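Oxysterol-binding protein homolog 3 (Saccharomyces cerevisiae, PDB 4IC4) moves lipids between membranes by non-vesicular, phosphoinositide-coupled transport, carrying them in a hydrophobic pocket, and is represented here by its OSBP-related domain. Local coordinates at residues K54-S58 / S169-W173; P68-Q73 / S321-I327; T78-L84 / A100-F105; S107-D111 / W283-L288. All coordinates share one frame; numbering follows the deposited sequence.

Contact 1 (K54-S58 / S169-W173); sequences KDLSS and SQKFW
The Asp55 carboxylate comes up to the edge of the Phe172 ring: OD1 lies near the ring plane, 4.1 Å from CD2, and the two planes are only 25° apart. Phe172 itself stands roughly at a right angle to the aspartate side chain. The Gln170 amide stands nearly upright to that carboxylate, planes 77° apart, and the aspartate CB rests against the shaft of the glutamine, 3.9 Å from Gln170 CG. Beyond CG the glutamine runs extended, which carries its amide across the gap to the turn at Leu56 and Ser57. There Leu56 crosses it at about a right angle, with Leu56 CD1 3.6 Å from Gln170 NE2. The model gives one hydrogen bond across the contact, from Ser57 N to Gln170 OE1 at 3.2 Å and fairly straight (161°), but OE1 also sits too close to its surroundings, so its exact place is doubtful. Ser58, next along, is one of the residues that bind phosphatidylinositol 4-phosphate, with Ile59, Ala60 and Met61, and the Leu56 side chain lies about 3 Å from that of Lys118, another ligand-binding residue. In the fold, the loop between helix 44-50 and strand 66-67 meets the end of barrel strand 160-172 at the surface, where Ser169 and Lys171 pair through their backbones with Asn180 and Glu178 of strand 177-189 and Phe172 packs on Ile177.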
loop_
_atom_site.group_PDB
_atom_site.type_symbol
_atom_site.label_atom_id
_atom_site.label_comp_id
_atom_site.label_asym_id
_atom_site.label_seq_id
_atom_site.Cartn_x
_atom_site.Cartn_y
_atom_site.Cartn_z
ATOM N N LYS A 54 -15.325 -3.508 -18.019
ATOM C CA LYS A 54 -14.530 -2.572 -17.229
ATOM C C LYS A 54 -14.527 -3.060 -15.787
ATOM O O LYS A 54 -15.585 -3.335 -15.218
ATOM C CB LYS A 54 -15.123 -1.166 -17.299
ATOM C CG LYS A 54 -15.259 -0.621 -18.710
ATOM C CD LYS A 54 -14.961 0.870 -18.769
ATOM C CE LYS A 54 -15.939 1.686 -17.937
ATOM N NZ LYS A 54 -15.821 1.453 -16.472
ATOM N N ASP A 55 -13.340 -3.162 -15.197
ATOM C CA ASP A 55 -13.217 -3.654 -13.830
ATOM C C ASP A 55 -13.016 -2.648 -12.703
ATOM O O ASP A 55 -12.308 -1.648 -12.835
ATOM C CB ASP A 55 -12.116 -4.720 -13.753
ATOM C CG ASP A 55 -12.669 -6.135 -13.832
ATOM O OD1 ASP A 55 -13.405 -6.437 -14.796
ATOM O OD2 ASP A 55 -12.366 -6.949 -12.933
ATOM N N LEU A 56 -13.670 -2.967 -11.591
ATOM C CA LEU A 56 -13.653 -2.214 -10.345
ATOM C C LEU A 56 -13.210 -0.753 -10.384
ATOM O O LEU A 56 -14.034 0.150 -10.242
ATOM C CB LEU A 56 -12.814 -2.990 -9.325
ATOM C CG LEU A 56 -12.595 -2.483 -7.899
ATOM C CD1 LEU A 56 -12.409 -3.688 -6.998
ATOM C CD2 LEU A 56 -11.385 -1.556 -7.820
ATOM N N SER A 57 -11.913 -0.520 -10.568
ATOM C CA SER A 57 -11.374 0.840 -10.583
ATOM C C SER A 57 -12.188 1.884 -11.352
ATOM O O SER A 57 -12.146 3.068 -11.017
ATOM C CB SER A 57 -9.936 0.839 -11.110
ATOM O OG SER A 57 -9.899 0.630 -12.510
ATOM N N SER A 58 -12.927 1.459 -12.372
ATOM C CA SER A 58 -13.727 2.401 -13.147
ATOM C C SER A 58 -15.228 2.238 -12.923
ATOM O O SER A 58 -16.029 3.017 -13.441
ATOM C CB SER A 58 -13.409 2.257 -14.637
ATOM O OG SER A 58 -13.625 0.932 -15.090
ATOM N N SER A 169 -3.728 -3.458 -10.908
ATOM C CA SER A 169 -4.439 -4.066 -12.025
ATOM C C SER A 169 -5.219 -5.267 -11.523
ATOM O O SER A 169 -4.895 -5.840 -10.483
ATOM C CB SER A 169 -3.463 -4.502 -13.120
ATOM O OG SER A 169 -2.722 -5.639 -12.722
ATOM N N GLN A 170 -6.244 -5.644 -12.276
ATOM C CA GLN A 170 -7.088 -6.768 -11.905
ATOM C C GLN A 170 -7.696 -7.430 -13.133
ATOM O O GLN A 170 -8.016 -6.766 -14.119
ATOM C CB GLN A 170 -8.200 -6.280 -10.981
ATOM C CG GLN A 170 -8.930 -5.064 -11.528
ATOM C CD GLN A 170 -9.904 -4.464 -10.538
ATOM O OE1 GLN A 170 -10.489 -3.412 -10.793
ATOM N NE2 GLN A 170 -10.086 -5.129 -9.402
ATOM N N LYS A 171 -7.852 -8.746 -13.058
ATOM C CA LYS A 171 -8.430 -9.531 -14.142
ATOM C C LYS A 171 -9.032 -10.797 -13.553
ATOM O O LYS A 171 -8.330 -11.583 -12.915
ATOM C CB LYS A 171 -7.356 -9.900 -15.170
ATOM C CG LYS A 171 -6.820 -8.726 -15.977
ATOM C CD LYS A 171 -7.906 -8.110 -16.846
ATOM C CE LYS A 171 -7.397 -6.881 -17.584
ATOM N NZ LYS A 171 -6.239 -7.196 -18.465
ATOM N N PHE A 172 -10.331 -10.991 -13.753
ATOM C CA PHE A 172 -10.991 -12.178 -13.229
ATOM C C PHE A 172 -10.626 -13.385 -14.086
ATOM O O PHE A 172 -10.544 -13.289 -15.310
ATOM C CB PHE A 172 -12.512 -11.974 -13.181
ATOM C CG PHE A 172 -13.153 -11.778 -14.526
ATOM C CD1 PHE A 172 -13.402 -12.864 -15.363
ATOM C CD2 PHE A 172 -13.525 -10.507 -14.953
ATOM C CE1 PHE A 172 -14.013 -12.686 -16.604
ATOM C CE2 PHE A 172 -14.137 -10.318 -16.192
ATOM C CZ PHE A 172 -14.382 -11.411 -17.018
ATOM N N TRP A 173 -10.394 -14.516 -13.429
ATOM C CA TRP A 173 -10.017 -15.740 -14.123
ATOM C C TRP A 173 -11.225 -16.658 -14.291
ATOM O O TRP A 173 -11.093 -17.804 -14.722
ATOM C CB TRP A 173 -8.913 -16.454 -13.337
ATOM C CG TRP A 173 -7.937 -17.199 -14.199
ATOM C CD1 TRP A 173 -8.187 -18.306 -14.956
ATOM C CD2 TRP A 173 -6.554 -16.878 -14.400
ATOM N NE1 TRP A 173 -7.047 -18.695 -15.618
ATOM C CE2 TRP A 173 -6.029 -17.836 -15.295
ATOM C CE3 TRP A 173 -5.707 -15.873 -13.912
ATOM C CZ2 TRP A 173 -4.694 -17.820 -15.714
ATOM C CZ3 TRP A 173 -4.378 -15.857 -14.328
ATOM C CH2 TRP A 173 -3.886 -16.826 -15.220
#

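Contact 2 (P68-Q73 / S321-I327); sequences PISILQ and SRLRPDI
Ser70 and Ser321 meet through their hydroxyls: Ser70 OG donates to Ser321 OG at 2.9 Å, and Ser321 OG is also hydrogen-bonded to Glu126, so the buried serine pair ends on a carboxylate. Within residues 68-73 two more bonds involve Ser70. Gln73 OE1 takes the Ser70 N-H at 2.8 Å on a lone pair, in the carbonyl plane, while Gln73 N returns a weak bond to Ser70 OG. This reciprocal pair is a capping box, and it starts helix 71-76 just where the chain turns a corner after strand 66-67. Charge is handled on the other segment: Arg324, at the N-cap of helix 325-331, grips Asp326 side-on, NE to OD1 and NH2 to OD2 (2.7 Å), both in the guanidinium plane, and its NH1 has Glu126 as a second acidic partner. Asp326 OD1 accepts the Ile327 N-H as well, from above the carboxylate plane. Van der Waals packing fills the rest. Ile327, with CG2 anti to the backbone N, turns that branch onto Pro68 O at 3.4 Å and sends CD1 to Ser70 CB at 3.9 Å. Ser321 CB sits against the Gln73 amide, 3.7 Å from CD. With an alanine at Gln73, Ser70 N would probably lose its acceptor and a gap would open beside Ser321 CB. Nearby, Leu72 and Gln73 pack on Phe128 of strand 127-132, and Ile327 on Phe120.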
loop_
_atom_site.group_PDB
_atom_site.type_symbol
_atom_site.label_atom_id
_atom_site.label_comp_id
_atom_site.label_asym_id
_atom_site.label_seq_id
_atom_site.Cartn_x
_atom_site.Cartn_y
_atom_site.Cartn_z
ATOM N N PRO A 68 -12.545 2.757 5.050
ATOM C CA PRO A 68 -12.181 4.164 5.242
ATOM C C PRO A 68 -10.757 4.675 5.031
ATOM O O PRO A 68 -10.216 5.373 5.885
ATOM C CB PRO A 68 -12.704 4.461 6.648
ATOM C CG PRO A 68 -12.486 3.169 7.350
ATOM C CD PRO A 68 -12.918 2.130 6.331
ATOM N N ILE A 69 -10.160 4.332 3.895
ATOM C CA ILE A 69 -8.829 4.834 3.534
ATOM C C ILE A 69 -8.761 4.911 2.012
ATOM O O ILE A 69 -9.575 4.296 1.317
ATOM C CB ILE A 69 -7.646 3.934 4.029
ATOM C CG1 ILE A 69 -7.756 2.528 3.442
ATOM C CG2 ILE A 69 -7.582 3.928 5.551
ATOM C CD1 ILE A 69 -6.488 1.712 3.637
ATOM N N SER A 70 -7.812 5.686 1.492
ATOM C CA SER A 70 -7.643 5.813 0.044
ATOM C C SER A 70 -6.583 4.818 -0.419
ATOM O O SER A 70 -5.878 4.228 0.401
ATOM C CB SER A 70 -7.197 7.229 -0.328
ATOM O OG SER A 70 -5.838 7.438 0.026
ATOM N N ILE A 71 -6.458 4.635 -1.730
ATOM C CA ILE A 71 -5.456 3.697 -2.234
ATOM C C ILE A 71 -4.048 4.166 -1.865
ATOM O O ILE A 71 -3.156 3.349 -1.643
ATOM C CB ILE A 71 -5.557 3.522 -3.763
ATOM C CG1 ILE A 71 -6.916 2.916 -4.120
ATOM C CG2 ILE A 71 -4.426 2.613 -4.262
ATOM C CD1 ILE A 71 -7.124 2.708 -5.607
ATOM N N LEU A 72 -3.842 5.479 -1.794
ATOM C CA LEU A 72 -2.528 5.991 -1.416
ATOM C C LEU A 72 -2.201 5.513 -0.005
ATOM O O LEU A 72 -1.062 5.143 0.290
ATOM C CB LEU A 72 -2.508 7.521 -1.456
ATOM C CG LEU A 72 -2.693 8.175 -2.828
ATOM C CD1 LEU A 72 -2.798 9.690 -2.658
ATOM C CD2 LEU A 72 -1.527 7.816 -3.735
ATOM N N GLN A 73 -3.204 5.519 0.869
ATOM C CA GLN A 73 -3.009 5.066 2.238
ATOM C C GLN A 73 -2.775 3.548 2.274
ATOM O O GLN A 73 -1.918 3.063 3.016
ATOM C CB GLN A 73 -4.214 5.482 3.096
ATOM C CG GLN A 73 -4.272 7.004 3.274
ATOM C CD GLN A 73 -5.542 7.503 3.932
ATOM O OE1 GLN A 73 -6.652 7.182 3.502
ATOM N NE2 GLN A 73 -5.385 8.315 4.975
ATOM N N SER A 321 -5.249 12.905 1.728
ATOM C CA SER A 321 -6.370 11.979 1.899
ATOM C C SER A 321 -7.087 12.175 3.235
ATOM O O SER A 321 -8.282 11.898 3.345
ATOM C CB SER A 321 -5.890 10.529 1.805
ATOM O OG SER A 321 -5.383 10.225 0.517
ATOM N N ARG A 322 -6.366 12.642 4.249
ATOM C CA ARG A 322 -6.979 12.862 5.560
ATOM C C ARG A 322 -8.022 13.974 5.523
ATOM O O ARG A 322 -8.815 14.110 6.455
ATOM C CB ARG A 322 -5.925 13.237 6.599
ATOM C CG ARG A 322 -4.873 12.178 6.869
ATOM C CD ARG A 322 -3.910 12.674 7.929
ATOM N NE ARG A 322 -2.811 11.745 8.178
ATOM C CZ ARG A 322 -1.745 11.612 7.397
ATOM N NH1 ARG A 322 -1.619 12.347 6.299
ATOM N NH2 ARG A 322 -0.790 10.749 7.724
ATOM N N LEU A 323 -8.016 14.768 4.456
ATOM C CA LEU A 323 -8.958 15.871 4.343
ATOM C C LEU A 323 -10.174 15.543 3.480
ATOM O O LEU A 323 -11.058 16.383 3.298
ATOM C CB LEU A 323 -8.236 17.117 3.810
ATOM C CG LEU A 323 -7.047 17.571 4.669
ATOM C CD1 LEU A 323 -6.418 18.824 4.071
ATOM C CD2 LEU A 323 -7.507 17.825 6.101
ATOM N N ARG A 324 -10.233 14.324 2.951
ATOM C CA ARG A 324 -11.376 13.937 2.126
ATOM C C ARG A 324 -12.625 13.775 2.979
ATOM O O ARG A 324 -12.641 13.015 3.951
ATOM C CB ARG A 324 -11.089 12.647 1.355
ATOM C CG ARG A 324 -10.279 12.913 0.104
ATOM C CD ARG A 324 -10.183 11.721 -0.814
ATOM N NE ARG A 324 -11.477 11.196 -1.241
ATOM C CZ ARG A 324 -11.619 10.382 -2.282
ATOM N NH1 ARG A 324 -10.553 10.028 -2.989
ATOM N NH2 ARG A 324 -12.809 9.894 -2.605
ATOM N N PRO A 325 -13.697 14.486 2.615
ATOM C CA PRO A 325 -14.954 14.421 3.364
ATOM C C PRO A 325 -15.723 13.116 3.281
ATOM O O PRO A 325 -16.387 12.727 4.247
ATOM C CB PRO A 325 -15.748 15.601 2.807
ATOM C CG PRO A 325 -15.286 15.678 1.400
ATOM C CD PRO A 325 -13.786 15.473 1.526
ATOM N N ASP A 326 -15.650 12.439 2.141
ATOM C CA ASP A 326 -16.367 11.183 2.009
ATOM C C ASP A 326 -15.709 10.102 2.859
ATOM O O ASP A 326 -16.392 9.351 3.560
ATOM C CB ASP A 326 -16.469 10.760 0.534
ATOM C CG ASP A 326 -15.132 10.769 -0.201
ATOM O OD1 ASP A 326 -14.123 11.311 0.304
ATOM O OD2 ASP A 326 -15.110 10.235 -1.330
ATOM N N ILE A 327 -14.383 10.040 2.826
ATOM C CA ILE A 327 -13.675 9.052 3.625
ATOM C C ILE A 327 -13.906 9.327 5.113
ATOM O O ILE A 327 -14.136 8.401 5.894
ATOM C CB ILE A 327 -12.154 9.071 3.342
ATOM C CG1 ILE A 327 -11.890 8.755 1.864
ATOM C CG2 ILE A 327 -11.444 8.066 4.258
ATOM C CD1 ILE A 327 -10.408 8.622 1.502
#

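Contact 3 (T78-L84 / A100-F105); sequences TFEYAPL and AFAISF
The Phe101 ring is the main bump here, pushed off helix 94-104 into a hollow made by the bent chain from Thr78 to Leu84. Its CG stands anti to the backbone N (chi1 176°), which swings the ring away from the helix and into the type I turn from Phe79 to Ala82. The end of the ring goes deepest: CZ is 3.1 Å from Thr78 O and 3.7 Å from Phe79 CD1. The two phenyl rings are oblique, with their planes at 47°. One wall of the hollow is the Tyr81 carbonyl, whose O lies in the plane of the Phe101 ring at its edge, 3.6 Å from CD1; Ala82 CA and Leu84 CB approach obliquely from one side of the ring, Thr78 O from the other. A smaller knob goes the other way: Leu84 CD1 settles onto the helix backbone, 3.6 Å from Phe101 N, and touches Ala100 CB. One turn further along, Ser104 CB nestles against the Tyr81 ring, 3.5 Å from CD2, and Phe105 CB rests on Thr78 CA. Beyond, the Tyr81 hydroxyl accepts from Gly286 N and its ring meets Trp283 edge-to-face. No direct hydrogen bond crosses between the segments. Instead water 2 joins Thr78 O (2.7 Å), Tyr81 N and Ser104 OG, which donates to Phe101 O; water 1, over a face of the Phe101 ring toward its rim, bridges Thr78 O and Phe101 O. The chemistry therefore implies a mostly apolar, shape-driven fit in which water ties Thr78 O and Tyr81 N to the helix.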
loop_
_atom_site.group_PDB
_atom_site.type_symbol
_atom_site.label_atom_id
_atom_site.label_comp_id
_atom_site.label_asym_id
_atom_site.label_seq_id
_atom_site.Cartn_x
_atom_site.Cartn_y
_atom_site.Cartn_z
ATOM N N THR A 78 2.701 -0.660 2.853
ATOM C CA THR A 78 3.866 -1.403 2.393
ATOM C C THR A 78 5.007 -1.115 3.375
ATOM O O THR A 78 5.938 -1.910 3.512
ATOM C CB THR A 78 4.294 -0.937 0.977
ATOM O OG1 THR A 78 3.327 -1.381 0.017
ATOM C CG2 THR A 78 5.666 -1.494 0.603
ATOM N N PHE A 79 4.913 0.016 4.070
ATOM C CA PHE A 79 5.946 0.436 5.015
ATOM C C PHE A 79 5.654 0.202 6.498
ATOM O O PHE A 79 6.361 0.716 7.364
ATOM C CB PHE A 79 6.277 1.911 4.760
ATOM C CG PHE A 79 6.915 2.150 3.425
ATOM C CD1 PHE A 79 8.283 1.944 3.248
ATOM C CD2 PHE A 79 6.146 2.512 2.326
ATOM C CE1 PHE A 79 8.870 2.092 1.997
ATOM C CE2 PHE A 79 6.724 2.663 1.065
ATOM C CZ PHE A 79 8.091 2.451 0.903
ATOM N N GLU A 80 4.627 -0.591 6.791
ATOM C CA GLU A 80 4.288 -0.890 8.178
ATOM C C GLU A 80 5.494 -1.451 8.933
ATOM O O GLU A 80 5.694 -1.142 10.107
ATOM C CB GLU A 80 3.137 -1.906 8.249
ATOM C CG GLU A 80 2.762 -2.294 9.678
ATOM C CD GLU A 80 1.677 -3.359 9.759
ATOM O OE1 GLU A 80 1.132 -3.773 8.710
ATOM O OE2 GLU A 80 1.368 -3.782 10.892
ATOM N N TYR A 81 6.290 -2.278 8.255
ATOM C CA TYR A 81 7.455 -2.896 8.885
ATOM C C TYR A 81 8.772 -2.330 8.360
ATOM O O TYR A 81 9.752 -3.057 8.146
ATOM C CB TYR A 81 7.399 -4.416 8.683
ATOM C CG TYR A 81 6.143 -5.049 9.244
ATOM C CD1 TYR A 81 6.024 -5.344 10.605
ATOM C CD2 TYR A 81 5.052 -5.321 8.417
ATOM C CE1 TYR A 81 4.842 -5.895 11.129
ATOM C CE2 TYR A 81 3.873 -5.870 8.931
ATOM C CZ TYR A 81 3.774 -6.154 10.282
ATOM O OH TYR A 81 2.605 -6.693 10.773
ATOM N N ALA A 82 8.780 -1.015 8.170
ATOM C CA ALA A 82 9.953 -0.293 7.698
ATOM C C ALA A 82 11.217 -0.571 8.519
ATOM O O ALA A 82 12.325 -0.507 7.982
ATOM C CB ALA A 82 9.665 1.206 7.688
ATOM N N PRO A 83 11.078 -0.854 9.833
ATOM C CA PRO A 83 12.292 -1.126 10.614
ATOM C C PRO A 83 13.125 -2.277 10.044
ATOM O O PRO A 83 14.315 -2.394 10.335
ATOM C CB PRO A 83 11.745 -1.420 12.007
ATOM C CG PRO A 83 10.571 -0.489 12.083
ATOM C CD PRO A 83 9.918 -0.660 10.726
ATOM N N LEU A 84 12.500 -3.132 9.238
ATOM C CA LEU A 84 13.227 -4.237 8.615
ATOM C C LEU A 84 14.282 -3.679 7.664
ATOM O O LEU A 84 15.369 -4.245 7.519
ATOM C CB LEU A 84 12.270 -5.136 7.828
ATOM C CG LEU A 84 11.379 -6.081 8.639
ATOM C CD1 LEU A 84 10.348 -6.717 7.727
ATOM C CD2 LEU A 84 12.235 -7.154 9.303
ATOM N N ALA A 100 12.200 -10.066 3.705
ATOM C CA ALA A 100 11.163 -10.096 4.732
ATOM C C ALA A 100 10.269 -8.873 4.546
ATOM O O ALA A 100 9.041 -8.962 4.624
ATOM C CB ALA A 100 11.799 -10.078 6.125
ATOM N N PHE A 101 10.893 -7.726 4.303
ATOM C CA PHE A 101 10.141 -6.494 4.098
ATOM C C PHE A 101 9.221 -6.616 2.888
ATOM O O PHE A 101 8.053 -6.241 2.949
ATOM C CB PHE A 101 11.095 -5.314 3.890
ATOM C CG PHE A 101 10.392 -4.020 3.577
ATOM C CD1 PHE A 101 9.764 -3.294 4.586
ATOM C CD2 PHE A 101 10.328 -3.550 2.271
ATOM C CE1 PHE A 101 9.079 -2.113 4.294
ATOM C CE2 PHE A 101 9.643 -2.368 1.968
ATOM C CZ PHE A 101 9.018 -1.649 2.985
ATOM N N ALA A 102 9.750 -7.155 1.792
ATOM C CA ALA A 102 8.983 -7.308 0.561
ATOM C C ALA A 102 7.730 -8.164 0.714
ATOM O O ALA A 102 6.713 -7.911 0.068
ATOM C CB ALA A 102 9.873 -7.887 -0.533
ATOM N N ILE A 103 7.809 -9.177 1.567
ATOM C CA ILE A 103 6.688 -10.078 1.801
ATOM C C ILE A 103 5.730 -9.575 2.883
ATOM O O ILE A 103 4.528 -9.851 2.836
ATOM C CB ILE A 103 7.205 -11.473 2.234
ATOM C CG1 ILE A 103 8.025 -12.097 1.103
ATOM C CG2 ILE A 103 6.040 -12.374 2.619
ATOM C CD1 ILE A 103 8.772 -13.357 1.510
ATOM N N SER A 104 6.260 -8.820 3.841
ATOM C CA SER A 104 5.469 -8.350 4.973
ATOM C C SER A 104 4.142 -7.664 4.697
ATOM O O SER A 104 3.195 -7.840 5.465
ATOM C CB SER A 104 6.317 -7.444 5.875
ATOM O OG SER A 104 6.654 -6.230 5.233
ATOM N N PHE A 105 4.054 -6.897 3.618
ATOM C CA PHE A 105 2.814 -6.186 3.333
ATOM C C PHE A 105 1.610 -7.117 3.178
ATOM O O PHE A 105 0.474 -6.708 3.425
ATOM C CB PHE A 105 2.957 -5.320 2.077
ATOM C CG PHE A 105 2.736 -6.069 0.804
ATOM C CD1 PHE A 105 3.711 -6.919 0.300
ATOM C CD2 PHE A 105 1.526 -5.956 0.122
ATOM C CE1 PHE A 105 3.487 -7.649 -0.863
ATOM C CE2 PHE A 105 1.289 -6.683 -1.045
ATOM C CZ PHE A 105 2.274 -7.533 -1.539
HETATM O O HOH W 1 6.371 -4.351 1.914
HETATM O O HOH W 2 6.068 -3.458 5.698
#

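Contact 4 (S107-D111 / W283-L288); sequences SIYRD and WEVGDL
Arg110 lies with its guanidinium sandwiched between Val285 and Leu288. Val285 CB sits over the centre of one face, 3.7 Å above the plane, and Leu288 CD2 covers the opposite face at 3.4 Å, shifted toward the rim. Arg110 reaches this slot on a chain extended from CG to NE, and NH1 donates to Ser107 O at 2.9 Å, in the guanidinium plane but from above the carbonyl plane, while Arg110 N reaches the same oxygen from the other face. The NH1 bond and the two apolar neighbours fix how the guanidinium is turned; its NH2 lies 3.0 Å from Gly286 O. The packing is just as close at Ser107, whose CB meets Val285 CG1 at 3.7 Å and sits in the plane of the Trp283 ring at its edge, 3.8 Å from CZ2; the serine hydroxyl is bonded to Ser104 O. In the barrel this joins the turn that follows helix 94-104 to the end of strand 281-284, which pairs with strand 272-275, and to the loop leaving it. Were a leucine to stand at Arg110, Ser107 O would probably lose its side-chain donor and water 3 its tie to residues 107-111, with no flat group left between Val285 and Leu288. Away from this tight region the contact thins out. Water 3 accepts a hydrogen bond from NH2 at 2.9 Å, in the guanidinium plane, and donates to Asp287 O. Asp287, solvent-exposed, starts its side chain away from residues 107-111, and Leu288 CD1 merely grazes Asp111 CB at 4.0 Å.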
loop_
_atom_site.group_PDB
_atom_site.type_symbol
_atom_site.label_atom_id
_atom_site.label_comp_id
_atom_site.label_asym_id
_atom_site.label_seq_id
_atom_site.Cartn_x
_atom_site.Cartn_y
_atom_site.Cartn_z
ATOM N N SER A 107 0.666 -9.413 5.007
ATOM C CA SER A 107 0.067 -9.663 6.313
ATOM C C SER A 107 -1.179 -8.854 6.654
ATOM O O SER A 107 -1.921 -9.225 7.563
ATOM C CB SER A 107 1.113 -9.464 7.419
ATOM O OG SER A 107 1.541 -8.112 7.494
ATOM N N ILE A 108 -1.419 -7.750 5.951
ATOM C CA ILE A 108 -2.606 -6.956 6.266
ATOM C C ILE A 108 -3.885 -7.701 5.899
ATOM O O ILE A 108 -4.975 -7.308 6.307
ATOM C CB ILE A 108 -2.610 -5.569 5.556
ATOM C CG1 ILE A 108 -2.656 -5.733 4.036
ATOM C CG2 ILE A 108 -1.392 -4.764 5.998
ATOM C CD1 ILE A 108 -2.852 -4.418 3.292
ATOM N N TYR A 109 -3.745 -8.786 5.144
ATOM C CA TYR A 109 -4.900 -9.571 4.731
ATOM C C TYR A 109 -5.062 -10.840 5.560
ATOM O O TYR A 109 -5.843 -11.719 5.198
ATOM C CB TYR A 109 -4.776 -9.935 3.251
ATOM C CG TYR A 109 -4.716 -8.727 2.350
ATOM C CD1 TYR A 109 -5.797 -7.855 2.261
ATOM C CD2 TYR A 109 -3.564 -8.431 1.617
ATOM C CE1 TYR A 109 -5.743 -6.714 1.468
ATOM C CE2 TYR A 109 -3.496 -7.286 0.817
ATOM C CZ TYR A 109 -4.593 -6.433 0.753
ATOM O OH TYR A 109 -4.551 -5.287 -0.007
ATOM N N ARG A 110 -4.342 -10.936 6.675
ATOM C CA ARG A 110 -4.448 -12.133 7.503
ATOM C C ARG A 110 -5.858 -12.313 8.046
ATOM O O ARG A 110 -6.351 -13.442 8.129
ATOM C CB ARG A 110 -3.403 -12.130 8.629
ATOM C CG ARG A 110 -3.420 -10.976 9.621
ATOM C CD ARG A 110 -2.168 -11.128 10.482
ATOM N NE ARG A 110 -1.991 -10.181 11.582
ATOM C CZ ARG A 110 -1.584 -8.921 11.447
ATOM N NH1 ARG A 110 -1.327 -8.421 10.246
ATOM N NH2 ARG A 110 -1.368 -8.180 12.526
ATOM N N ASP A 111 -6.508 -11.217 8.425
ATOM C CA ASP A 111 -7.889 -11.307 8.884
ATOM C C ASP A 111 -8.692 -11.149 7.598
ATOM O O ASP A 111 -8.698 -10.076 6.984
ATOM C CB ASP A 111 -8.244 -10.176 9.850
ATOM C CG ASP A 111 -9.652 -10.310 10.404
ATOM O OD1 ASP A 111 -10.562 -10.648 9.620
ATOM O OD2 ASP A 111 -9.851 -10.074 11.617
ATOM N N TRP A 283 11.072 -11.765 11.107
ATOM C CA TRP A 283 9.926 -10.859 11.109
ATOM C C TRP A 283 8.701 -11.540 11.704
ATOM O O TRP A 283 8.534 -12.754 11.584
ATOM C CB TRP A 283 9.619 -10.430 9.666
ATOM C CG TRP A 283 8.241 -9.851 9.455
ATOM C CD1 TRP A 283 7.835 -8.572 9.720
ATOM C CD2 TRP A 283 7.086 -10.543 8.960
ATOM N NE1 TRP A 283 6.503 -8.426 9.421
ATOM C CE2 TRP A 283 6.016 -9.619 8.954
ATOM C CE3 TRP A 283 6.849 -11.853 8.522
ATOM C CZ2 TRP A 283 4.729 -9.963 8.526
ATOM C CZ3 TRP A 283 5.571 -12.198 8.097
ATOM C CH2 TRP A 283 4.525 -11.254 8.102
ATOM N N GLU A 284 7.845 -10.741 12.336
ATOM C CA GLU A 284 6.609 -11.225 12.939
ATOM C C GLU A 284 5.557 -10.134 12.769
ATOM O O GLU A 284 5.885 -8.951 12.785
ATOM C CB GLU A 284 6.804 -11.504 14.432
ATOM C CG GLU A 284 7.844 -12.555 14.760
ATOM C CD GLU A 284 8.117 -12.638 16.248
ATOM O OE1 GLU A 284 8.581 -11.628 16.818
ATOM O OE2 GLU A 284 7.867 -13.707 16.847
ATOM N N VAL A 285 4.301 -10.531 12.607
ATOM C CA VAL A 285 3.232 -9.553 12.444
ATOM C C VAL A 285 3.030 -8.752 13.723
ATOM O O VAL A 285 3.398 -9.190 14.816
ATOM C CB VAL A 285 1.884 -10.222 12.069
ATOM C CG1 VAL A 285 2.015 -10.949 10.737
ATOM C CG2 VAL A 285 1.446 -11.183 13.165
ATOM N N GLY A 286 2.456 -7.565 13.567
ATOM C CA GLY A 286 2.181 -6.714 14.705
ATOM C C GLY A 286 0.768 -6.978 15.187
ATOM O O GLY A 286 0.265 -8.099 15.091
ATOM N N ASP A 287 0.111 -5.939 15.684
ATOM C CA ASP A 287 -1.244 -6.088 16.192
ATOM C C ASP A 287 -2.327 -5.559 15.265
ATOM O O ASP A 287 -2.092 -4.678 14.435
ATOM C CB ASP A 287 -1.385 -5.376 17.539
ATOM C CG ASP A 287 -0.398 -5.878 18.574
ATOM O OD1 ASP A 287 -0.244 -7.107 18.704
ATOM O OD2 ASP A 287 0.218 -5.040 19.263
ATOM N N LEU A 288 -3.517 -6.122 15.421
ATOM C CA LEU A 288 -4.687 -5.688 14.680
ATOM C C LEU A 288 -5.463 -4.870 15.700
ATOM O O LEU A 288 -5.175 -4.931 16.898
ATOM C CB LEU A 288 -5.539 -6.885 14.248
ATOM C CG LEU A 288 -4.932 -7.853 13.231
ATOM C CD1 LEU A 288 -5.935 -8.949 12.912
ATOM C CD2 LEU A 288 -4.547 -7.097 11.966
HETATM O O HOH W 3 -0.064 -5.600 12.426
#

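How the contacts relate
From the N terminus, contact 1 opens first, at 54-58, and closes at strand 160-172; contact 2 starts soon after, at 68-73, but closes only at 321-327, so the two cross. Contact 3 is short-range, bringing 78-84 back to 100-105 within the loops of both. Contact 4 then opens at 107-111 and closes at 283-288: it lies wholly within the span of contact 2 but crosses contact 1. Contacts 3 and 4 are in series, their centres about 11 Å apart, touching through Tyr81. Together the four tie loop 54-58 to strand 160-172, helix 71-76 to helix 325-331, helix 83-88 to helix 94-104, and loop 107-111 to the end of strand 281-284.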